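Local coordinates for mitogen-activated protein kinase, putative (Map kinase-like protein) (Leishmania major, PDB 3PG1) that probably transfers phosphate from ATP to serine or threonine residues of other proteins, as a MAP-kinase-like member of the protein kinase family, at residues Asn84-Pro89 and Ala153-Arg158; Tyr199-Leu204 and Gln306-Thr311; Asn241-Ile246 and Leu301-Gln306; Ala314-Tyr319 and Leu327-Gly332. One frame throughout, in Å; residues are numbered along the deposited sequence. Where two conformers were deposited one is given.

Contact 1: residues Asn84-Pro89 and Ala153-Arg158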
loop_
_atom_site.group_PDB
_atom_site.type_symbol
_atom_site.label_atom_id
_atom_site.label_comp_id
_atom_site.label_asym_id
_atom_site.label_seq_id
_atom_site.Cartn_x
_atom_site.Cartn_y
_atom_site.Cartn_z
ATOM N N ASN A 84 -8.266 -7.855 -7.733
ATOM C CA ASN A 84 -9.349 -8.816 -7.852
ATOM C C ASN A 84 -9.195 -10.068 -7.008
ATOM O O ASN A 84 -10.151 -10.832 -6.870
ATOM C CB ASN A 84 -9.542 -9.150 -9.334
ATOM C CG ASN A 84 -10.957 -9.470 -9.715
ATOM O OD1 ASN A 84 -11.916 -9.003 -9.097
ATOM N ND2 ASN A 84 -11.109 -10.316 -10.720
ATOM N N HIS A 85 -8.006 -10.266 -6.409
ATOM C CA HIS A 85 -7.693 -11.419 -5.560
ATOM C C HIS A 85 -8.325 -11.339 -4.154
ATOM O O HIS A 85 -8.659 -12.366 -3.564
ATOM C CB HIS A 85 -6.166 -11.579 -5.462
ATOM C CG HIS A 85 -5.745 -12.839 -4.773
ATOM N ND1 HIS A 85 -5.828 -14.069 -5.404
ATOM C CD2 HIS A 85 -5.278 -13.025 -3.517
ATOM C CE1 HIS A 85 -5.440 -14.956 -4.505
ATOM N NE2 HIS A 85 -5.094 -14.377 -3.358
ATOM N N PHE A 86 -8.443 -10.136 -3.600
ATOM C CA PHE A 86 -8.977 -9.933 -2.229
ATOM C C PHE A 86 -10.440 -9.515 -2.239
ATOM O O PHE A 86 -10.863 -8.831 -3.152
ATOM C CB PHE A 86 -8.147 -8.866 -1.496
ATOM C CG PHE A 86 -6.710 -9.316 -1.366
ATOM C CD1 PHE A 86 -6.332 -10.193 -0.355
ATOM C CD2 PHE A 86 -5.758 -8.948 -2.318
ATOM C CE1 PHE A 86 -5.029 -10.669 -0.281
ATOM C CE2 PHE A 86 -4.449 -9.436 -2.245
ATOM C CZ PHE A 86 -4.086 -10.271 -1.218
ATOM N N HIS A 87 -11.180 -9.870 -1.180
ATOM C CA HIS A 87 -12.578 -9.501 -0.960
ATOM C C HIS A 87 -12.671 -9.328 0.522
ATOM O O HIS A 87 -13.197 -10.193 1.229
ATOM C CB HIS A 87 -13.526 -10.612 -1.456
ATOM C CG HIS A 87 -13.328 -10.919 -2.905
ATOM N ND1 HIS A 87 -12.483 -11.944 -3.314
ATOM C CD2 HIS A 87 -13.782 -10.263 -3.999
ATOM C CE1 HIS A 87 -12.485 -11.901 -4.636
ATOM N NE2 HIS A 87 -13.263 -10.917 -5.093
ATOM N N HIS A 88 -12.046 -8.255 1.012
ATOM C CA HIS A 88 -11.962 -8.028 2.445
ATOM C C HIS A 88 -12.213 -6.552 2.757
ATOM O O HIS A 88 -11.727 -5.708 2.009
ATOM C CB HIS A 88 -10.566 -8.479 2.956
ATOM C CG HIS A 88 -10.449 -8.495 4.446
ATOM N ND1 HIS A 88 -10.195 -7.333 5.161
ATOM C CD2 HIS A 88 -10.516 -9.530 5.301
ATOM C CE1 HIS A 88 -10.140 -7.690 6.431
ATOM N NE2 HIS A 88 -10.338 -9.001 6.572
ATOM N N PRO A 89 -12.927 -6.227 3.862
ATOM C CA PRO A 89 -13.209 -4.806 4.163
ATOM C C PRO A 89 -12.003 -3.874 4.296
ATOM O O PRO A 89 -12.160 -2.681 4.135
ATOM C CB PRO A 89 -14.009 -4.854 5.489
ATOM C CG PRO A 89 -14.468 -6.248 5.650
ATOM C CD PRO A 89 -13.519 -7.126 4.881
ATOM N N ALA A 153 -2.011 -14.141 2.046
ATOM C CA ALA A 153 -2.029 -14.510 0.623
ATOM C C ALA A 153 -0.606 -14.444 -0.032
ATOM O O ALA A 153 -0.508 -14.595 -1.248
ATOM C CB ALA A 153 -2.979 -13.595 -0.135
ATOM N N GLY A 154 0.454 -14.259 0.761
ATOM C CA GLY A 154 1.830 -14.155 0.258
ATOM C C GLY A 154 2.156 -12.818 -0.399
ATOM O O GLY A 154 3.123 -12.707 -1.153
ATOM N N VAL A 155 1.347 -11.788 -0.139
ATOM C CA VAL A 155 1.558 -10.489 -0.757
ATOM C C VAL A 155 2.195 -9.545 0.229
ATOM O O VAL A 155 1.734 -9.415 1.368
ATOM C CB VAL A 155 0.206 -9.974 -1.354
ATOM C CG1 VAL A 155 0.313 -8.526 -1.889
ATOM C CG2 VAL A 155 -0.259 -10.921 -2.451
ATOM N N VAL A 156 3.241 -8.874 -0.207
ATOM C CA VAL A 156 3.927 -7.900 0.634
ATOM C C VAL A 156 3.587 -6.524 0.081
ATOM O O VAL A 156 3.700 -6.315 -1.144
ATOM C CB VAL A 156 5.460 -8.171 0.632
ATOM C CG1 VAL A 156 6.198 -7.119 1.479
ATOM C CG2 VAL A 156 5.745 -9.595 1.170
ATOM N N HIS A 157 3.150 -5.582 0.959
ATOM C CA HIS A 157 2.800 -4.235 0.471
ATOM C C HIS A 157 4.055 -3.571 -0.033
ATOM O O HIS A 157 4.138 -3.203 -1.206
ATOM C CB HIS A 157 2.100 -3.359 1.567
ATOM C CG HIS A 157 1.503 -2.099 1.025
ATOM N ND1 HIS A 157 2.264 -1.176 0.323
ATOM C CD2 HIS A 157 0.212 -1.674 1.042
ATOM C CE1 HIS A 157 1.421 -0.236 -0.074
ATOM N NE2 HIS A 157 0.173 -0.498 0.333
ATOM N N ARG A 158 5.040 -3.437 0.840
ATOM C CA ARG A 158 6.350 -2.855 0.554
ATOM C C ARG A 158 6.406 -1.331 0.502
ATOM O O ARG A 158 7.502 -0.753 0.561
ATOM C CB ARG A 158 7.006 -3.519 -0.677
ATOM C CG ARG A 158 8.533 -3.470 -0.643
ATOM C CD ARG A 158 9.058 -3.862 -2.012
ATOM N NE ARG A 158 10.323 -3.195 -2.314
ATOM C CZ ARG A 158 11.050 -3.420 -3.404
ATOM N NH1 ARG A 158 10.641 -4.299 -4.314
ATOM N NH2 ARG A 158 12.194 -2.777 -3.587
#

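Contact 2: residues Tyr199-Leu204 and Gln306-Thr311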
loop_
_atom_site.group_PDB
_atom_site.type_symbol
_atom_site.label_atom_id
_atom_site.label_comp_id
_atom_site.label_asym_id
_atom_site.label_seq_id
_atom_site.Cartn_x
_atom_site.Cartn_y
_atom_site.Cartn_z
ATOM N N TYR A 199 9.377 5.637 5.767
ATOM C CA TYR A 199 8.678 4.452 6.301
ATOM C C TYR A 199 9.348 3.148 5.931
ATOM O O TYR A 199 8.770 2.112 6.179
ATOM C CB TYR A 199 7.199 4.459 5.817
ATOM C CG TYR A 199 6.512 5.778 6.125
ATOM C CD1 TYR A 199 5.785 5.949 7.299
ATOM C CD2 TYR A 199 6.634 6.872 5.263
ATOM C CE1 TYR A 199 5.211 7.182 7.621
ATOM C CE2 TYR A 199 6.078 8.108 5.580
ATOM C CZ TYR A 199 5.354 8.255 6.754
ATOM O OH TYR A 199 4.774 9.465 7.062
ATOM N N ARG A 200 10.542 3.193 5.307
ATOM C CA ARG A 200 11.249 2.001 4.832
ATOM C C ARG A 200 12.013 1.339 5.954
ATOM O O ARG A 200 12.797 1.988 6.655
ATOM C CB ARG A 200 12.219 2.350 3.680
ATOM C CG ARG A 200 11.538 2.991 2.476
ATOM C CD ARG A 200 11.692 2.187 1.207
ATOM N NE ARG A 200 11.172 2.910 0.043
ATOM C CZ ARG A 200 9.886 2.981 -0.301
ATOM N NH1 ARG A 200 8.958 2.387 0.439
ATOM N NH2 ARG A 200 9.516 3.684 -1.364
ATOM N N ALA A 201 11.831 0.026 6.063
ATOM C CA ALA A 201 12.466 -0.832 7.047
ATOM C C ALA A 201 13.973 -0.753 6.824
ATOM O O ALA A 201 14.390 -0.542 5.681
ATOM C CB ALA A 201 11.974 -2.259 6.854
ATOM N N PRO A 202 14.794 -0.943 7.873
ATOM C CA PRO A 202 16.280 -0.917 7.689
ATOM C C PRO A 202 16.784 -1.821 6.573
ATOM O O PRO A 202 17.582 -1.365 5.763
ATOM C CB PRO A 202 16.804 -1.355 9.063
ATOM C CG PRO A 202 15.731 -0.861 10.007
ATOM C CD PRO A 202 14.444 -1.141 9.291
ATOM N N GLU A 203 16.222 -3.033 6.431
ATOM C CA GLU A 203 16.613 -3.927 5.328
ATOM C C GLU A 203 16.272 -3.365 3.928
ATOM O O GLU A 203 17.005 -3.665 2.998
ATOM C CB GLU A 203 16.078 -5.390 5.525
ATOM C CG GLU A 203 14.546 -5.520 5.605
ATOM C CD GLU A 203 13.871 -5.366 6.963
ATOM O OE1 GLU A 203 12.789 -5.969 7.129
ATOM O OE2 GLU A 203 14.388 -4.635 7.844
ATOM N N LEU A 204 15.206 -2.524 3.766
ATOM C CA LEU A 204 14.963 -1.913 2.432
ATOM C C LEU A 204 15.901 -0.736 2.225
ATOM O O LEU A 204 16.357 -0.504 1.104
ATOM C CB LEU A 204 13.507 -1.447 2.250
ATOM C CG LEU A 204 12.423 -2.583 2.237
ATOM C CD1 LEU A 204 11.080 -1.996 2.033
ATOM C CD2 LEU A 204 12.677 -3.598 1.068
ATOM N N GLN A 306 14.363 -10.462 11.810
ATOM C CA GLN A 306 14.297 -11.787 12.471
ATOM C C GLN A 306 13.682 -11.671 13.889
ATOM O O GLN A 306 13.183 -12.666 14.364
ATOM C CB GLN A 306 15.709 -12.382 12.644
ATOM C CG GLN A 306 16.411 -12.514 11.296
ATOM C CD GLN A 306 17.837 -12.913 11.373
ATOM O OE1 GLN A 306 18.602 -12.496 12.258
ATOM N NE2 GLN A 306 18.254 -13.691 10.391
ATOM N N ARG A 307 13.737 -10.479 14.551
ATOM C CA ARG A 307 13.200 -10.272 15.923
ATOM C C ARG A 307 11.957 -9.395 15.900
ATOM O O ARG A 307 11.461 -9.044 16.979
ATOM C CB ARG A 307 14.243 -9.495 16.806
ATOM C CG ARG A 307 15.510 -10.205 17.130
ATOM C CD ARG A 307 16.475 -9.360 17.971
ATOM N NE ARG A 307 17.801 -9.364 17.324
ATOM C CZ ARG A 307 18.742 -10.279 17.526
ATOM N NH1 ARG A 307 18.574 -11.227 18.438
ATOM N NH2 ARG A 307 19.875 -10.232 16.849
ATOM N N ARG A 308 11.534 -8.949 14.720
ATOM C CA ARG A 308 10.385 -8.040 14.528
ATOM C C ARG A 308 9.050 -8.791 14.688
ATOM O O ARG A 308 8.858 -9.918 14.174
ATOM C CB ARG A 308 10.489 -7.284 13.192
ATOM C CG ARG A 308 9.574 -6.015 13.126
ATOM C CD ARG A 308 9.758 -5.266 11.792
ATOM N NE ARG A 308 11.191 -4.926 11.603
ATOM C CZ ARG A 308 11.846 -4.952 10.438
ATOM N NH1 ARG A 308 11.196 -5.214 9.311
ATOM N NH2 ARG A 308 13.138 -4.642 10.387
ATOM N N ILE A 309 8.144 -8.179 15.427
ATOM C CA ILE A 309 6.867 -8.829 15.769
ATOM C C ILE A 309 6.046 -9.121 14.490
ATOM O O ILE A 309 6.009 -8.293 13.601
ATOM C CB ILE A 309 6.078 -8.016 16.832
ATOM C CG1 ILE A 309 4.880 -8.831 17.431
ATOM C CG2 ILE A 309 5.568 -6.652 16.236
ATOM C CD1 ILE A 309 4.193 -8.129 18.681
ATOM N N SER A 310 5.458 -10.317 14.382
ATOM C CA SER A 310 4.654 -10.703 13.227
ATOM C C SER A 310 3.269 -10.035 13.297
ATOM O O SER A 310 2.890 -9.534 14.359
ATOM C CB SER A 310 4.506 -12.223 13.179
ATOM O OG SER A 310 3.766 -12.655 14.317
ATOM N N THR A 311 2.506 -10.000 12.178
ATOM C CA THR A 311 1.147 -9.397 12.245
ATOM C C THR A 311 0.269 -10.109 13.233
ATOM O O THR A 311 -0.487 -9.449 13.963
ATOM C CB THR A 311 0.371 -9.418 10.912
ATOM O OG1 THR A 311 0.332 -10.763 10.468
ATOM C CG2 THR A 311 0.949 -8.544 9.890
#

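Contact 3: residues Asn241-Ile246 and Leu301-Gln306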
loop_
_atom_site.group_PDB
_atom_site.type_symbol
_atom_site.label_atom_id
_atom_site.label_comp_id
_atom_site.label_asym_id
_atom_site.label_seq_id
_atom_site.Cartn_x
_atom_site.Cartn_y
_atom_site.Cartn_z
ATOM N N ASN A 241 21.905 9.347 7.068
ATOM C CA ASN A 241 21.190 10.089 8.074
ATOM C C ASN A 241 19.847 9.481 8.431
ATOM O O ASN A 241 19.370 9.694 9.542
ATOM C CB ASN A 241 21.226 11.606 7.853
ATOM C CG ASN A 241 20.230 12.156 6.845
ATOM O OD1 ASN A 241 19.113 11.701 6.758
ATOM N ND2 ASN A 241 20.616 13.178 6.080
ATOM N N GLN A 242 19.277 8.671 7.519
ATOM C CA GLN A 242 18.038 7.920 7.766
ATOM C C GLN A 242 18.395 6.786 8.736
ATOM O O GLN A 242 17.721 6.578 9.751
ATOM C CB GLN A 242 17.480 7.317 6.440
ATOM C CG GLN A 242 16.143 6.505 6.637
ATOM C CD GLN A 242 14.956 7.403 6.977
ATOM O OE1 GLN A 242 14.910 8.565 6.613
ATOM N NE2 GLN A 242 13.943 6.877 7.637
ATOM N N LEU A 243 19.471 6.074 8.449
ATOM C CA LEU A 243 19.926 4.996 9.357
ATOM C C LEU A 243 20.341 5.543 10.713
ATOM O O LEU A 243 20.052 4.904 11.732
ATOM C CB LEU A 243 21.047 4.154 8.747
ATOM C CG LEU A 243 20.586 3.169 7.630
ATOM C CD1 LEU A 243 21.782 2.531 6.936
ATOM C CD2 LEU A 243 19.566 2.059 8.180
ATOM N N ASN A 244 20.965 6.737 10.736
ATOM C CA ASN A 244 21.333 7.366 11.990
ATOM C C ASN A 244 20.100 7.720 12.822
ATOM O O ASN A 244 20.090 7.460 14.013
ATOM C CB ASN A 244 22.220 8.605 11.765
ATOM C CG ASN A 244 22.720 9.165 13.070
ATOM O OD1 ASN A 244 23.628 8.610 13.686
ATOM N ND2 ASN A 244 22.176 10.286 13.499
ATOM N N LYS A 245 19.072 8.317 12.206
ATOM C CA LYS A 245 17.825 8.651 12.898
ATOM C C LYS A 245 17.164 7.417 13.493
ATOM O O LYS A 245 16.607 7.480 14.586
ATOM C CB LYS A 245 16.866 9.374 11.938
ATOM C CG LYS A 245 17.291 10.862 11.829
ATOM C CD LYS A 245 16.617 11.566 10.677
ATOM C CE LYS A 245 17.223 12.934 10.454
ATOM N NZ LYS A 245 18.535 12.840 9.750
ATOM N N ILE A 246 17.248 6.284 12.782
ATOM C CA ILE A 246 16.646 5.042 13.248
ATOM C C ILE A 246 17.416 4.521 14.472
ATOM O O ILE A 246 16.804 4.186 15.498
ATOM C CB ILE A 246 16.624 3.988 12.090
ATOM C CG1 ILE A 246 15.604 4.378 10.986
ATOM C CG2 ILE A 246 16.354 2.564 12.665
ATOM C CD1 ILE A 246 15.640 3.420 9.643
ATOM N N LEU A 301 9.204 -1.904 15.763
ATOM C CA LEU A 301 10.381 -1.183 15.238
ATOM C C LEU A 301 11.686 -1.842 15.643
ATOM O O LEU A 301 12.639 -1.151 16.024
ATOM C CB LEU A 301 10.319 0.309 15.642
ATOM C CG LEU A 301 9.108 1.115 15.054
ATOM C CD1 LEU A 301 9.085 2.512 15.617
ATOM C CD2 LEU A 301 9.131 1.145 13.519
ATOM N N GLU A 302 11.742 -3.192 15.541
ATOM C CA GLU A 302 12.994 -3.912 15.759
ATOM C C GLU A 302 13.804 -3.724 14.494
ATOM O O GLU A 302 13.291 -3.991 13.415
ATOM C CB GLU A 302 12.779 -5.435 15.988
ATOM C CG GLU A 302 12.462 -5.729 17.432
ATOM C CD GLU A 302 13.623 -5.658 18.410
ATOM O OE1 GLU A 302 14.797 -5.558 17.987
ATOM O OE2 GLU A 302 13.339 -5.761 19.620
ATOM N N PHE A 303 15.059 -3.308 14.633
ATOM C CA PHE A 303 15.941 -3.068 13.480
ATOM C C PHE A 303 16.074 -4.352 12.653
ATOM O O PHE A 303 15.976 -4.338 11.423
ATOM C CB PHE A 303 17.330 -2.633 13.994
ATOM C CG PHE A 303 18.255 -2.147 12.903
ATOM C CD1 PHE A 303 18.359 -0.791 12.611
ATOM C CD2 PHE A 303 18.994 -3.050 12.138
ATOM C CE1 PHE A 303 19.224 -0.339 11.597
ATOM C CE2 PHE A 303 19.839 -2.600 11.103
ATOM C CZ PHE A 303 19.973 -1.246 10.868
ATOM N N ASN A 304 16.280 -5.465 13.330
ATOM C CA ASN A 304 16.466 -6.738 12.641
ATOM C C ASN A 304 15.097 -7.421 12.425
ATOM O O ASN A 304 14.450 -7.767 13.419
ATOM C CB ASN A 304 17.415 -7.636 13.477
ATOM C CG ASN A 304 17.651 -9.014 12.903
ATOM O OD1 ASN A 304 17.078 -9.365 11.885
ATOM N ND2 ASN A 304 18.571 -9.807 13.493
ATOM N N PRO A 305 14.673 -7.695 11.150
ATOM C CA PRO A 305 13.375 -8.380 10.915
ATOM C C PRO A 305 13.243 -9.761 11.562
ATOM O O PRO A 305 12.124 -10.166 11.891
ATOM C CB PRO A 305 13.324 -8.515 9.382
ATOM C CG PRO A 305 14.712 -8.444 8.969
ATOM C CD PRO A 305 15.341 -7.418 9.862
ATOM N N GLN A 306 14.363 -10.462 11.810
ATOM C CA GLN A 306 14.297 -11.787 12.471
ATOM C C GLN A 306 13.682 -11.671 13.889
ATOM O O GLN A 306 13.183 -12.666 14.364
ATOM C CB GLN A 306 15.709 -12.382 12.644
ATOM C CG GLN A 306 16.411 -12.514 11.296
ATOM C CD GLN A 306 17.837 -12.913 11.373
ATOM O OE1 GLN A 306 18.602 -12.496 12.258
ATOM N NE2 GLN A 306 18.254 -13.691 10.391
#

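Contact 4: residues Ala314-Tyr319 and Leu327-Gly332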
loop_
_atom_site.group_PDB
_atom_site.type_symbol
_atom_site.label_atom_id
_atom_site.label_comp_id
_atom_site.label_asym_id
_atom_site.label_seq_id
_atom_site.Cartn_x
_atom_site.Cartn_y
_atom_site.Cartn_z
ATOM N N ALA A 314 1.254 -9.123 16.786
ATOM C CA ALA A 314 0.941 -7.686 17.027
ATOM C C ALA A 314 -0.572 -7.604 17.283
ATOM O O ALA A 314 -0.992 -6.963 18.222
ATOM C CB ALA A 314 1.277 -6.876 15.789
ATOM N N LEU A 315 -1.381 -8.262 16.441
ATOM C CA LEU A 315 -2.857 -8.310 16.616
ATOM C C LEU A 315 -3.257 -8.922 17.965
ATOM O O LEU A 315 -4.204 -8.433 18.591
ATOM C CB LEU A 315 -3.545 -9.024 15.456
ATOM C CG LEU A 315 -3.571 -8.168 14.125
ATOM C CD1 LEU A 315 -3.795 -9.046 12.914
ATOM C CD2 LEU A 315 -4.652 -7.062 14.187
ATOM N N ARG A 316 -2.464 -9.906 18.469
ATOM C CA ARG A 316 -2.709 -10.566 19.762
ATOM C C ARG A 316 -2.108 -9.837 20.953
ATOM O O ARG A 316 -2.283 -10.262 22.098
ATOM C CB ARG A 316 -2.215 -12.015 19.733
ATOM C CG ARG A 316 -3.096 -12.910 18.838
ATOM C CD ARG A 316 -2.605 -14.325 18.908
ATOM N NE ARG A 316 -3.489 -15.260 18.212
ATOM C CZ ARG A 316 -4.560 -15.837 18.752
ATOM N NH1 ARG A 316 -4.928 -15.540 19.998
ATOM N NH2 ARG A 316 -5.268 -16.706 18.062
ATOM N N HIS A 317 -1.418 -8.731 20.696
ATOM C CA HIS A 317 -0.764 -7.960 21.717
ATOM C C HIS A 317 -1.833 -7.329 22.625
ATOM O O HIS A 317 -2.879 -6.932 22.119
ATOM C CB HIS A 317 0.153 -6.877 21.063
ATOM C CG HIS A 317 1.031 -6.130 22.036
ATOM N ND1 HIS A 317 0.516 -5.142 22.876
ATOM C CD2 HIS A 317 2.356 -6.260 22.282
ATOM C CE1 HIS A 317 1.546 -4.684 23.569
ATOM N NE2 HIS A 317 2.675 -5.312 23.234
ATOM N N PRO A 318 -1.585 -7.251 23.956
ATOM C CA PRO A 318 -2.583 -6.637 24.864
ATOM C C PRO A 318 -3.040 -5.223 24.484
ATOM O O PRO A 318 -4.140 -4.845 24.855
ATOM C CB PRO A 318 -1.894 -6.631 26.244
ATOM C CG PRO A 318 -0.744 -7.562 26.122
ATOM C CD PRO A 318 -0.390 -7.747 24.679
ATOM N N TYR A 319 -2.268 -4.492 23.664
ATOM C CA TYR A 319 -2.664 -3.180 23.142
ATOM C C TYR A 319 -4.049 -3.224 22.458
ATOM O O TYR A 319 -4.817 -2.270 22.560
ATOM C CB TYR A 319 -1.600 -2.648 22.163
ATOM C CG TYR A 319 -1.971 -1.320 21.524
ATOM C CD1 TYR A 319 -2.027 -0.144 22.285
ATOM C CD2 TYR A 319 -2.360 -1.252 20.186
ATOM C CE1 TYR A 319 -2.436 1.061 21.723
ATOM C CE2 TYR A 319 -2.702 -0.035 19.593
ATOM C CZ TYR A 319 -2.749 1.117 20.372
ATOM O OH TYR A 319 -3.059 2.321 19.797
ATOM N N LEU A 327 -11.445 -14.452 15.318
ATOM C CA LEU A 327 -12.108 -14.619 14.026
ATOM C C LEU A 327 -11.569 -13.637 12.987
ATOM O O LEU A 327 -11.605 -13.926 11.799
ATOM C CB LEU A 327 -13.628 -14.454 14.176
ATOM C CG LEU A 327 -14.408 -15.736 14.368
ATOM C CD1 LEU A 327 -15.682 -15.462 15.070
ATOM C CD2 LEU A 327 -14.710 -16.420 13.028
ATOM N N ASP A 328 -11.084 -12.445 13.439
ATOM C CA ASP A 328 -10.503 -11.448 12.513
ATOM C C ASP A 328 -9.240 -11.985 11.823
ATOM O O ASP A 328 -8.902 -11.544 10.720
ATOM C CB ASP A 328 -10.213 -10.134 13.251
ATOM C CG ASP A 328 -11.491 -9.403 13.647
ATOM O OD1 ASP A 328 -12.472 -9.409 12.832
ATOM O OD2 ASP A 328 -11.532 -8.843 14.761
ATOM N N LEU A 329 -8.584 -12.968 12.437
ATOM C CA LEU A 329 -7.384 -13.575 11.833
ATOM C C LEU A 329 -7.679 -14.513 10.650
ATOM O O LEU A 329 -6.774 -14.805 9.864
ATOM C CB LEU A 329 -6.521 -14.319 12.900
ATOM C CG LEU A 329 -6.040 -13.479 14.109
ATOM C CD1 LEU A 329 -5.408 -14.377 15.165
ATOM C CD2 LEU A 329 -5.021 -12.376 13.674
ATOM N N THR A 330 -8.919 -15.017 10.543
ATOM C CA THR A 330 -9.253 -16.026 9.519
ATOM C C THR A 330 -10.423 -15.652 8.613
ATOM O O THR A 330 -10.561 -16.242 7.543
ATOM C CB THR A 330 -9.564 -17.370 10.189
ATOM O OG1 THR A 330 -10.605 -17.145 11.113
ATOM C CG2 THR A 330 -8.331 -18.001 10.896
ATOM N N GLU A 331 -11.247 -14.698 9.008
ATOM C CA GLU A 331 -12.419 -14.343 8.165
ATOM C C GLU A 331 -12.059 -13.502 6.972
ATOM O O GLU A 331 -11.292 -12.553 7.112
ATOM C CB GLU A 331 -13.517 -13.636 8.983
ATOM C CG GLU A 331 -14.403 -14.571 9.768
ATOM C CD GLU A 331 -15.172 -15.562 8.914
ATOM O OE1 GLU A 331 -14.872 -16.766 9.022
ATOM O OE2 GLU A 331 -16.024 -15.141 8.099
ATOM N N GLY A 332 -12.620 -13.855 5.816
ATOM C CA GLY A 332 -12.408 -13.128 4.562
ATOM C C GLY A 332 -11.010 -13.215 3.988
ATOM O O GLY A 332 -10.571 -12.336 3.233
#

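Contact 1: residues Asn84-Pro89 and Ala153-Arg158
This is a small apolar contact joining His85 and Phe86, at the end of helix 70-85, to Ala153 and Val155, just after helix 133-152. In the protein kinase fold these are the loop after the C helix and the start of the loop that carries the HRD motif. The contact therefore bridges the two lobes. Ala153 CB is its centre, 3.6 Å from Phe86 CE1. Phe86 CG is anti to the carbonyl carbon (chi1 -61°), which carries the ring end to Ala153 although CB does not point there. The His85 ring meets the same methyl with its edge, NE2 lying 3.9 Å from Ala153 CB. Val155 CG2 sits at the edge of the phenyl ring, 4.1 Å from Phe86 CZ. His85 CD2 lies over one face of the Phe86 ring. Gly154, with positive phi, ends helix 133-152 in a Schellman motif. Between the segments the contact is apolar; nearby polar bonds run instead to Glu335, from His85 NE2, and to Phe337, from the Ala153 backbone.

Contact 2: residues Tyr199-Leu204 and Gln306-Thr311
Glu203 and Arg308 form a buried salt bridge, the conserved ion pair of the protein kinase fold. Glu203 ends the APE motif, Ala201-Pro202-Glu203, where the activation segment closes. Arg308 comes from the loop before helix 311-315. The two side chains meet from opposite directions, with carboxylate and guanidinium nearly coplanar. The grip is end-on and doubled. Arg308 NH1 gives to Glu203 OE1 at 2.8 Å, with an N-H...O angle of 155°. Arg308 NH2 gives to Glu203 OE2, also at 2.8 Å, and this bond is almost straight at 175°. Both oxygens use their syn lone pairs. Glu203 CG lies between the backbone N and the carbonyl carbon (chi1 60°), and a bend at the next bond completes the turn of the carboxylate. Apolar neighbours approach obliquely: Ala201 CB is 3.9 Å from Arg308 NH1, and Pro202 CD is as far from Arg308 NH2. Further out, backbone oxygens hold the guanidinium. Arg308 NE binds Glu302 O, NH1 binds Leu214 O, and NH2 makes a weak bond to Phe303 O. With all three nitrogens engaged, rotation of the group is restrained. Trp218 of helix 214-229 packs on Ala201 and Pro202. Of the two acceptors on the carboxylate, OE2 lies in the guanidinium plane, whereas OE1 is tilted slightly from it.

Contact 3: residues Asn241-Ile246 and Leu301-Gln306
Phe303 points its ring at helix 239-250, the G helix of the kinase fold, and meets Ile246 and Leu243, one turn apart. Both aliphatic side chains cross the phenylalanine at about a right angle. Ile246 CG2 stands at the ring edge, 3.9 Å from Phe303 CD1. Leu243 CD2 comes in obliquely, 4.2 Å from Phe303 CE1. The ring reaches the helix because Phe303 CG is anti to the backbone N (chi1 -171°). Ile246 offers the branch that is anti to its own N. Next to Phe303 the loop is fixed by polar bonds. Asn304 OD1 accepts from Gln306 N at 2.9 Å, an Asx turn, and Asn304 ND2 gives to Gln306 OE1 at 3.0 Å. Around the contact, Pro202 and Pro253 also touch the Phe303 side chain, and Trp218 of helix 214-229 touches Ile246. The two segments share no hydrogen bond. The helix is thus held to the loop by van der Waals contact and burial of hydrocarbon, while the polar bonds stay within the loop.

Contact 4: residues Ala314-Tyr319 and Leu327-Gly332
The end of helix 311-315, the last helix of the kinase C-lobe, is covered here by the C-terminal extension that MAP kinases run along this lobe. Leu329 of that extension fits against Leu315 and Arg316, one branch to each. Leu329 CD2 lies 3.6 Å from Leu315 CD1 and 4.1 Å from Leu315 CB. The leucines lie antiparallel, side by side. The other methyl, Leu329 CD1, meets the arginine head obliquely, 3.7 Å from both Arg316 NE and Arg316 NH2. Arg316 is stretched out as far as NE, which brings its end across to the extension although its CB does not point there. Glu312 pairs with Arg316 NE in a salt bridge within the same helical region, which probably steadies the guanidinium beside the methyl. Phe324 touches both Arg316 and Leu329. Asp328 OD2 bonds to Tyr141 OH of helix 133-152. The positions of Asp325 and Asp328 are consistent with the acidic common docking region of MAP kinases. After the helix, His317 secures the turn toward Tyr319. Its ring takes the backbone hydrogen of Tyr319 nearly in plane, with 3.0 Å between Tyr319 N and His317 ND1.

In the fold
Contacts 2 and 3 are neighbours, their centres about 8 Å apart, and they share Gln306. Arg308 NE lies 2.9 Å from Glu302 O, a probable hydrogen bond, so the arginine of contact 2 also holds the loop of contact 3. Contact 1 lies about 19 Å from contact 2, centre to centre, yet their segments touch: Arg158 of the HRD motif, in the catalytic loop of the kinase fold, packs on Arg200 and Leu204. Arg200 also bridges to Asp159, linking the activation segment to that loop. Contact 4, about 16 Å from contact 1 between centres, meets it where His88 CD2 comes 3.5 Å from Gly332 O. The C-terminal extension thus passes from C-lobe to lobe junction.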